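Local coordinates for protein tumor necrosis factor receptor superfamily member 11B (PDB 4E4D) that acts as a secreted decoy receptor for RANKL, neutralising its role in osteoclast formation, its cysteine-rich repeats forming this part of the protein, at residues C41-W53 and K73-E85. Numbering follows the deposited sequence.
Sequences CVPCPDHSYTDSW and KQECNRTHNRVCE
The phenol ring of Tyr49 lies flat over the extended backbone of His80 and Asn81. The backbone N of Asn81 sits 3.7 Å above the ring's centre, and Asn81 CB comes within 3.4 Å of Tyr49 CZ. The Asn81 amide is nearly parallel to the ring, 8° apart, while its ND2 is held by the carbonyl of Ser63. Tyr49 CG stands between the backbone N and the carbonyl carbon (chi1 76°), which swings the ring over this stretch of backbone.

Arg78 packs along the 43-44 backbone: its CD lies 3.5 Å from Cys44 O, and the chain, bent at chi3 (-60°), lays one guanidinium face over Pro43 CB. NH1 also makes a weak hydrogen bond to Gly26 O.

One backbone hydrogen bond joins the segments, Thr50 N to Arg78 O at 2.9 Å. Beside it, Thr79 CA makes a CA-H...O contact with Thr50 O at 3.4 Å.

Losing the ring to an alanine at Tyr49 is likely to strip the aromatic cover from the His80-Asn81 backbone and the Asn81 amide. Contacts between loops, with the Cys44-Cys59, Cys62-Cys76 and Cys66-Cys84 disulfides, are typical of the TNFR cysteine-rich repeat, here the second; Arg78 extends the contact to Pro43, just ahead of it.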
ATOM      1  N   CYS B  41      -7.056 -20.651  34.756  1.00 83.99           N
ATOM      2  CA  CYS B  41      -7.380 -20.768  33.342  1.00 82.26           C
ATOM      3  C   CYS B  41      -8.888 -20.721  33.138  1.00 82.60           C
ATOM      4  O   CYS B  41      -9.642 -21.400  33.836  1.00 84.93           O
ATOM      5  CB  CYS B  41      -6.802 -22.063  32.771  1.00 83.09           C
ATOM      6  SG  CYS B  41      -4.996 -22.141  32.841  1.00 82.83           S
ATOM      7  N   VAL B  42      -9.318 -19.911  32.178  1.00 80.43           N
ATOM      8  CA  VAL B  42     -10.736 -19.706  31.918  1.00 80.64           C
ATOM      9  C   VAL B  42     -11.074 -20.119  30.491  1.00 79.40           C
ATOM     10  O   VAL B  42     -10.325 -19.816  29.564  1.00 77.35           O
ATOM     11  CB  VAL B  42     -11.112 -18.227  32.125  1.00 79.47           C
ATOM     12  CG1 VAL B  42     -12.565 -17.973  31.748  1.00 79.74           C
ATOM     13  CG2 VAL B  42     -10.852 -17.819  33.565  1.00 80.98           C
ATOM     14  N   PRO B  43     -12.204 -20.820  30.306  1.00 80.79           N
ATOM     15  CA  PRO B  43     -12.595 -21.253  28.961  1.00 79.85           C
ATOM     16  C   PRO B  43     -12.635 -20.100  27.961  1.00 77.09           C
ATOM     17  O   PRO B  43     -12.993 -18.980  28.329  1.00 76.47           O
ATOM     18  CB  PRO B  43     -14.000 -21.840  29.170  1.00 81.95           C
ATOM     19  CG  PRO B  43     -14.441 -21.363  30.521  1.00 83.53           C
ATOM     20  CD  PRO B  43     -13.191 -21.228  31.318  1.00 83.47           C
ATOM     21  N   CYS B  44     -12.263 -20.377  26.714  1.00 75.68           N
ATOM     22  CA  CYS B  44     -12.258 -19.360  25.670  1.00 73.18           C
ATOM     23  C   CYS B  44     -13.655 -18.791  25.468  1.00 73.21           C
ATOM     24  O   CYS B  44     -14.634 -19.535  25.461  1.00 74.81           O
ATOM     25  CB  CYS B  44     -11.759 -19.950  24.348  1.00 72.18           C
ATOM     26  SG  CYS B  44      -9.993 -20.320  24.302  1.00 71.81           S
ATOM     27  N   PRO B  45     -13.754 -17.466  25.300  1.00 71.62           N
ATOM     28  CA  PRO B  45     -15.056 -16.863  25.002  1.00 71.69           C
ATOM     29  C   PRO B  45     -15.567 -17.316  23.639  1.00 70.99           C
ATOM     30  O   PRO B  45     -14.826 -17.946  22.886  1.00 70.23           O
ATOM     31  CB  PRO B  45     -14.757 -15.360  24.999  1.00 70.06           C
ATOM     32  CG  PRO B  45     -13.305 -15.261  24.701  1.00 68.48           C
ATOM     33  CD  PRO B  45     -12.672 -16.466  25.323  1.00 69.87           C
ATOM     34  N   ASP B  46     -16.820 -17.001  23.331  1.00 71.44           N
ATOM     35  CA  ASP B  46     -17.422 -17.415  22.071  1.00 71.00           C
ATOM     36  C   ASP B  46     -16.640 -16.856  20.884  1.00 68.47           C
ATOM     37  O   ASP B  46     -16.101 -15.750  20.948  1.00 67.03           O
ATOM     38  CB  ASP B  46     -18.880 -16.955  22.010  1.00 72.71           C
ATOM     39  CG  ASP B  46     -19.653 -17.613  20.885  1.00 82.43           C
ATOM     40  OD1 ASP B  46     -19.277 -18.732  20.475  1.00 81.45           O
ATOM     41  OD2 ASP B  46     -20.641 -17.012  20.414  1.00 89.16           O
ATOM     42  N   HIS B  47     -16.578 -17.636  19.808  1.00 68.14           N
ATOM     43  CA  HIS B  47     -15.893 -17.232  18.581  1.00 66.04           C
ATOM     44  C   HIS B  47     -14.384 -17.087  18.778  1.00 65.01           C
ATOM     45  O   HIS B  47     -13.754 -16.208  18.193  1.00 63.22           O
ATOM     46  CB  HIS B  47     -16.482 -15.926  18.042  1.00 64.72           C
ATOM     47  CG  HIS B  47     -17.960 -15.984  17.809  1.00 65.83           C
ATOM     48  ND1 HIS B  47     -18.855 -15.203  18.508  1.00 67.58           N
ATOM     49  CD2 HIS B  47     -18.698 -16.740  16.963  1.00 66.47           C
ATOM     50  CE1 HIS B  47     -20.082 -15.470  18.096  1.00 69.10           C
ATOM     51  NE2 HIS B  47     -20.015 -16.400  17.160  1.00 69.01           N
ATOM     52  N   SER B  48     -13.810 -17.960  19.600  1.00 66.33           N
ATOM     53  CA  SER B  48     -12.367 -17.987  19.812  1.00 65.74           C
ATOM     54  C   SER B  48     -11.948 -19.396  20.211  1.00 67.60           C
ATOM     55  O   SER B  48     -12.798 -20.245  20.481  1.00 69.35           O
ATOM     56  CB  SER B  48     -11.956 -16.978  20.887  1.00 65.37           C
ATOM     57  OG  SER B  48     -12.579 -17.259  22.128  1.00 67.20           O
ATOM     58  N   TYR B  49     -10.644 -19.650  20.248  1.00 67.42           N
ATOM     59  CA  TYR B  49     -10.157 -20.997  20.520  1.00 69.33           C
ATOM     60  C   TYR B  49      -8.690 -21.028  20.932  1.00 69.34           C
ATOM     61  O   TYR B  49      -7.984 -20.022  20.867  1.00 67.73           O
ATOM     62  CB  TYR B  49     -10.338 -21.871  19.278  1.00 69.68           C
ATOM     63  CG  TYR B  49      -9.311 -21.600  18.202  1.00 68.27           C
ATOM     64  CD1 TYR B  49      -9.518 -20.609  17.252  1.00 66.22           C
ATOM     65  CD2 TYR B  49      -8.131 -22.327  18.142  1.00 69.20           C
ATOM     66  CE1 TYR B  49      -8.581 -20.355  16.271  1.00 65.12           C
ATOM     67  CE2 TYR B  49      -7.188 -22.080  17.166  1.00 68.18           C
ATOM     68  CZ  TYR B  49      -7.419 -21.092  16.233  1.00 66.12           C
ATOM     69  OH  TYR B  49      -6.488 -20.840  15.252  1.00 65.29           O
ATOM     70  N   THR B  50      -8.247 -22.207  21.355  1.00 71.37           N
ATOM     71  CA  THR B  50      -6.847 -22.470  21.657  1.00 71.86           C
ATOM     72  C   THR B  50      -6.594 -23.952  21.400  1.00 74.11           C
ATOM     73  O   THR B  50      -7.383 -24.799  21.818  1.00 75.94           O
ATOM     74  CB  THR B  50      -6.503 -22.116  23.119  1.00 72.49           C
ATOM     75  OG1 THR B  50      -6.445 -20.694  23.273  1.00 70.48           O
ATOM     76  CG2 THR B  50      -5.166 -22.708  23.514  1.00 73.73           C
ATOM     77  N   ASP B  51      -5.502 -24.267  20.709  1.00 74.20           N
ATOM     78  CA  ASP B  51      -5.267 -25.632  20.244  1.00 76.40           C
ATOM     79  C   ASP B  51      -3.955 -26.231  20.747  1.00 78.13           C
ATOM     80  O   ASP B  51      -3.401 -27.134  20.119  1.00 79.69           O
ATOM     81  CB  ASP B  51      -5.287 -25.667  18.714  1.00 75.52           C
ATOM     82  CG  ASP B  51      -4.296 -24.700  18.097  1.00 78.83           C
ATOM     83  OD1 ASP B  51      -3.320 -24.328  18.782  1.00 78.70           O
ATOM     84  OD2 ASP B  51      -4.493 -24.311  16.925  1.00 81.13           O
ATOM     85  N   SER B  52      -3.460 -25.735  21.876  1.00 78.04           N
ATOM     86  CA  SER B  52      -2.230 -26.258  22.461  1.00 79.81           C
ATOM     87  C   SER B  52      -1.994 -25.676  23.847  1.00 79.76           C
ATOM     88  O   SER B  52      -2.675 -24.739  24.260  1.00 79.06           O
ATOM     89  CB  SER B  52      -1.035 -25.936  21.562  1.00 79.04           C
ATOM     90  OG  SER B  52      -0.838 -24.537  21.458  1.00 76.38           O
ATOM     91  N   TRP B  53      -1.028 -26.240  24.564  1.00 81.72           N
ATOM     92  CA  TRP B  53      -0.629 -25.706  25.861  1.00 81.86           C
ATOM     93  C   TRP B  53       0.151 -24.418  25.639  1.00 82.10           C
ATOM     94  O   TRP B  53       1.110 -24.388  24.868  1.00 88.55           O
ATOM     95  CB  TRP B  53       0.214 -26.726  26.625  1.00 84.83           C
ATOM     96  CG  TRP B  53      -0.518 -28.004  26.895  1.00 87.40           C
ATOM     97  CD1 TRP B  53      -0.558 -29.109  26.096  1.00 89.09           C
ATOM     98  CD2 TRP B  53      -1.322 -28.309  28.042  1.00 88.79           C
ATOM     99  NE1 TRP B  53      -1.335 -30.084  26.674  1.00 91.45           N
ATOM    100  CE2 TRP B  53      -1.815 -29.618  27.869  1.00 91.31           C
ATOM    101  CE3 TRP B  53      -1.671 -27.604  29.198  1.00 88.36           C
ATOM    102  CZ2 TRP B  53      -2.639 -30.235  28.809  1.00 93.38           C
ATOM    103  CZ3 TRP B  53      -2.488 -28.219  30.129  1.00 90.42           C
ATOM    104  CH2 TRP B  53      -2.963 -29.520  29.929  1.00 92.89           C
ATOM    105  N   LYS B  73     -16.147 -27.353   6.652  1.00 74.77           N
ATOM    106  CA  LYS B  73     -15.857 -28.745   6.971  1.00 77.57           C
ATOM    107  C   LYS B  73     -15.993 -28.962   8.473  1.00 78.45           C
ATOM    108  O   LYS B  73     -16.736 -29.832   8.923  1.00 80.71           O
ATOM    109  CB  LYS B  73     -14.446 -29.125   6.517  1.00 77.95           C
ATOM    110  CG  LYS B  73     -14.064 -30.565   6.843  1.00 83.34           C
ATOM    111  CD  LYS B  73     -12.603 -30.853   6.530  1.00 84.04           C
ATOM    112  CE  LYS B  73     -12.323 -30.785   5.038  1.00 86.48           C
ATOM    113  NZ  LYS B  73     -10.906 -31.113   4.720  1.00 91.74           N
ATOM    114  N   GLN B  74     -15.268 -28.157   9.241  1.00 76.80           N
ATOM    115  CA  GLN B  74     -15.322 -28.223  10.695  1.00 77.48           C
ATOM    116  C   GLN B  74     -15.636 -26.844  11.259  1.00 75.14           C
ATOM    117  O   GLN B  74     -14.885 -25.889  11.044  1.00 72.98           O
ATOM    118  CB  GLN B  74     -13.991 -28.729  11.255  1.00 78.33           C
ATOM    119  CG  GLN B  74     -13.938 -28.831  12.774  1.00 79.18           C
ATOM    120  CD  GLN B  74     -14.828 -29.933  13.320  1.00 87.12           C
ATOM    121  OE1 GLN B  74     -15.895 -30.216  12.775  1.00 87.08           O
ATOM    122  NE2 GLN B  74     -14.384 -30.569  14.399  1.00 84.17           N
ATOM    123  N   GLU B  75     -16.751 -26.740  11.976  1.00 75.80           N
ATOM    124  CA  GLU B  75     -17.153 -25.476  12.575  1.00 74.05           C
ATOM    125  C   GLU B  75     -16.159 -25.054  13.646  1.00 73.38           C
ATOM    126  O   GLU B  75     -15.285 -25.827  14.038  1.00 74.54           O
ATOM    127  CB  GLU B  75     -18.553 -25.588  13.178  1.00 75.49           C
ATOM    128  CG  GLU B  75     -19.661 -25.699  12.142  1.00 75.85           C
ATOM    129  CD  GLU B  75     -21.026 -25.926  12.764  1.00 80.29           C
ATOM    130  OE1 GLU B  75     -21.097 -26.120  13.997  1.00 81.46           O
ATOM    131  OE2 GLU B  75     -22.029 -25.914  12.019  1.00 87.13           O
ATOM    132  N   CYS B  76     -16.301 -23.820  14.115  1.00 71.69           N
ATOM    133  CA  CYS B  76     -15.403 -23.274  15.124  1.00 70.97           C
ATOM    134  C   CYS B  76     -15.677 -23.880  16.497  1.00 73.04           C
ATOM    135  O   CYS B  76     -16.826 -23.976  16.928  1.00 74.24           O
ATOM    136  CB  CYS B  76     -15.549 -21.755  15.188  1.00 68.79           C
ATOM    137  SG  CYS B  76     -14.555 -20.979  16.477  1.00 85.19           S
ATOM    138  N   ASN B  77     -14.610 -24.286  17.176  1.00 73.62           N
ATOM    139  CA  ASN B  77     -14.712 -24.851  18.516  1.00 75.64           C
ATOM    140  C   ASN B  77     -13.684 -24.198  19.435  1.00 74.77           C
ATOM    141  O   ASN B  77     -12.743 -23.559  18.966  1.00 72.92           O
ATOM    142  CB  ASN B  77     -14.492 -26.365  18.465  1.00 78.14           C
ATOM    143  CG  ASN B  77     -15.041 -27.075  19.683  1.00 80.73           C
ATOM    144  OD1 ASN B  77     -15.104 -26.507  20.774  1.00 80.68           O
ATOM    145  ND2 ASN B  77     -15.449 -28.328  19.504  1.00 83.19           N
ATOM    146  N   ARG B  78     -13.863 -24.350  20.743  1.00 76.24           N
ATOM    147  CA  ARG B  78     -12.924 -23.777  21.702  1.00 75.69           C
ATOM    148  C   ARG B  78     -11.542 -24.421  21.593  1.00 76.04           C
ATOM    149  O   ARG B  78     -10.558 -23.873  22.086  1.00 75.22           O
ATOM    150  CB  ARG B  78     -13.458 -23.910  23.131  1.00 77.57           C
ATOM    151  CG  ARG B  78     -14.677 -23.043  23.410  1.00 77.28           C
ATOM    152  CD  ARG B  78     -15.015 -22.977  24.896  1.00 79.05           C
ATOM    153  NE  ARG B  78     -15.304 -24.293  25.465  1.00 81.94           N
ATOM    154  CZ  ARG B  78     -14.442 -25.030  26.162  1.00 83.32           C
ATOM    155  NH1 ARG B  78     -13.209 -24.599  26.405  1.00 82.08           N
ATOM    156  NH2 ARG B  78     -14.817 -26.214  26.628  1.00 86.13           N
ATOM    157  N   THR B  79     -11.469 -25.578  20.940  1.00 77.46           N
ATOM    158  CA  THR B  79     -10.207 -26.302  20.816  1.00 78.31           C
ATOM    159  C   THR B  79      -9.588 -26.189  19.421  1.00 76.92           C
ATOM    160  O   THR B  79      -8.377 -26.340  19.266  1.00 76.97           O
ATOM    161  CB  THR B  79     -10.382 -27.794  21.162  1.00 81.49           C
ATOM    162  OG1 THR B  79     -11.375 -28.374  20.308  1.00 82.22           O
ATOM    163  CG2 THR B  79     -10.803 -27.961  22.615  1.00 83.16           C
ATOM    164  N   HIS B  80     -10.410 -25.925  18.409  1.00 75.87           N
ATOM    165  CA  HIS B  80      -9.910 -25.832  17.038  1.00 74.73           C
ATOM    166  C   HIS B  80     -10.554 -24.695  16.249  1.00 72.30           C
ATOM    167  O   HIS B  80     -11.673 -24.272  16.538  1.00 72.00           O
ATOM    168  CB  HIS B  80     -10.119 -27.157  16.298  1.00 76.86           C
ATOM    169  CG  HIS B  80     -11.551 -27.585  16.213  1.00 82.33           C
ATOM    170  ND1 HIS B  80     -12.058 -28.640  16.941  1.00 86.85           N
ATOM    171  CD2 HIS B  80     -12.584 -27.104  15.480  1.00 82.72           C
ATOM    172  CE1 HIS B  80     -13.341 -28.789  16.663  1.00 87.54           C
ATOM    173  NE2 HIS B  80     -13.684 -27.869  15.778  1.00 89.62           N
ATOM    174  N   ASN B  81      -9.829 -24.211  15.244  1.00 70.79           N
ATOM    175  CA  ASN B  81     -10.306 -23.131  14.391  1.00 68.58           C
ATOM    176  C   ASN B  81     -11.300 -23.630  13.353  1.00 69.07           C
ATOM    177  O   ASN B  81     -11.394 -24.830  13.093  1.00 71.04           O
ATOM    178  CB  ASN B  81      -9.125 -22.477  13.673  1.00 67.06           C
ATOM    179  CG  ASN B  81      -9.524 -21.236  12.898  1.00 64.80           C
ATOM    180  OD1 ASN B  81     -10.553 -20.618  13.176  1.00 64.13           O
ATOM    181  ND2 ASN B  81      -8.708 -20.864  11.919  1.00 63.82           N
ATOM    182  N   ARG B  82     -12.043 -22.701  12.763  1.00 67.42           N
ATOM    183  CA  ARG B  82     -12.915 -23.011  11.642  1.00 67.64           C
ATOM    184  C   ARG B  82     -12.082 -23.589  10.502  1.00 67.97           C
ATOM    185  O   ARG B  82     -10.959 -23.147  10.264  1.00 67.03           O
ATOM    186  CB  ARG B  82     -13.639 -21.747  11.174  1.00 65.68           C
ATOM    187  CG  ARG B  82     -14.501 -21.941   9.942  1.00 65.77           C
ATOM    188  CD  ARG B  82     -15.145 -20.637   9.495  1.00 63.94           C
ATOM    189  NE  ARG B  82     -15.932 -20.013  10.559  1.00 63.91           N
ATOM    190  CZ  ARG B  82     -15.524 -18.999  11.322  1.00 62.76           C
ATOM    191  NH1 ARG B  82     -14.323 -18.455  11.159  1.00 61.43           N
ATOM    192  NH2 ARG B  82     -16.330 -18.519  12.258  1.00 63.14           N
ATOM    193  N   VAL B  83     -12.632 -24.580   9.808  1.00 69.55           N
ATOM    194  CA  VAL B  83     -11.950 -25.184   8.668  1.00 70.22           C
ATOM    195  C   VAL B  83     -12.830 -25.115   7.425  1.00 69.92           C
ATOM    196  O   VAL B  83     -13.889 -25.743   7.365  1.00 71.24           O
ATOM    197  CB  VAL B  83     -11.584 -26.652   8.942  1.00 73.05           C
ATOM    198  CG1 VAL B  83     -10.915 -27.271   7.720  1.00 74.04           C
ATOM    199  CG2 VAL B  83     -10.679 -26.756  10.158  1.00 73.53           C
ATOM    200  N   CYS B  84     -12.383 -24.353   6.433  1.00 68.96           N
ATOM    201  CA  CYS B  84     -13.138 -24.179   5.198  1.00 69.35           C
ATOM    202  C   CYS B  84     -12.524 -24.994   4.064  1.00 69.28           C
ATOM    203  O   CYS B  84     -11.305 -25.139   3.980  1.00 69.57           O
ATOM    204  CB  CYS B  84     -13.186 -22.700   4.814  1.00 65.38           C
ATOM    205  SG  CYS B  84     -13.891 -21.633   6.094  1.00 68.58           S
ATOM    206  N   GLU B  85     -13.380 -25.525   3.195  1.00 70.31           N
ATOM    207  CA  GLU B  85     -12.939 -26.340   2.069  1.00 71.90           C
ATOM    208  C   GLU B  85     -13.661 -25.910   0.797  1.00 71.19           C
ATOM    209  O   GLU B  85     -14.844 -25.576   0.831  1.00 70.64           O
ATOM    210  CB  GLU B  85     -13.214 -27.818   2.351  1.00 74.88           C
ATOM    211  CG  GLU B  85     -12.713 -28.764   1.271  1.00 78.92           C
ATOM    212  CD  GLU B  85     -13.098 -30.209   1.540  1.00 84.36           C
ATOM    213  OE1 GLU B  85     -13.795 -30.462   2.544  1.00 81.04           O
ATOM    214  OE2 GLU B  85     -12.703 -31.090   0.747  1.00 90.81           O
TER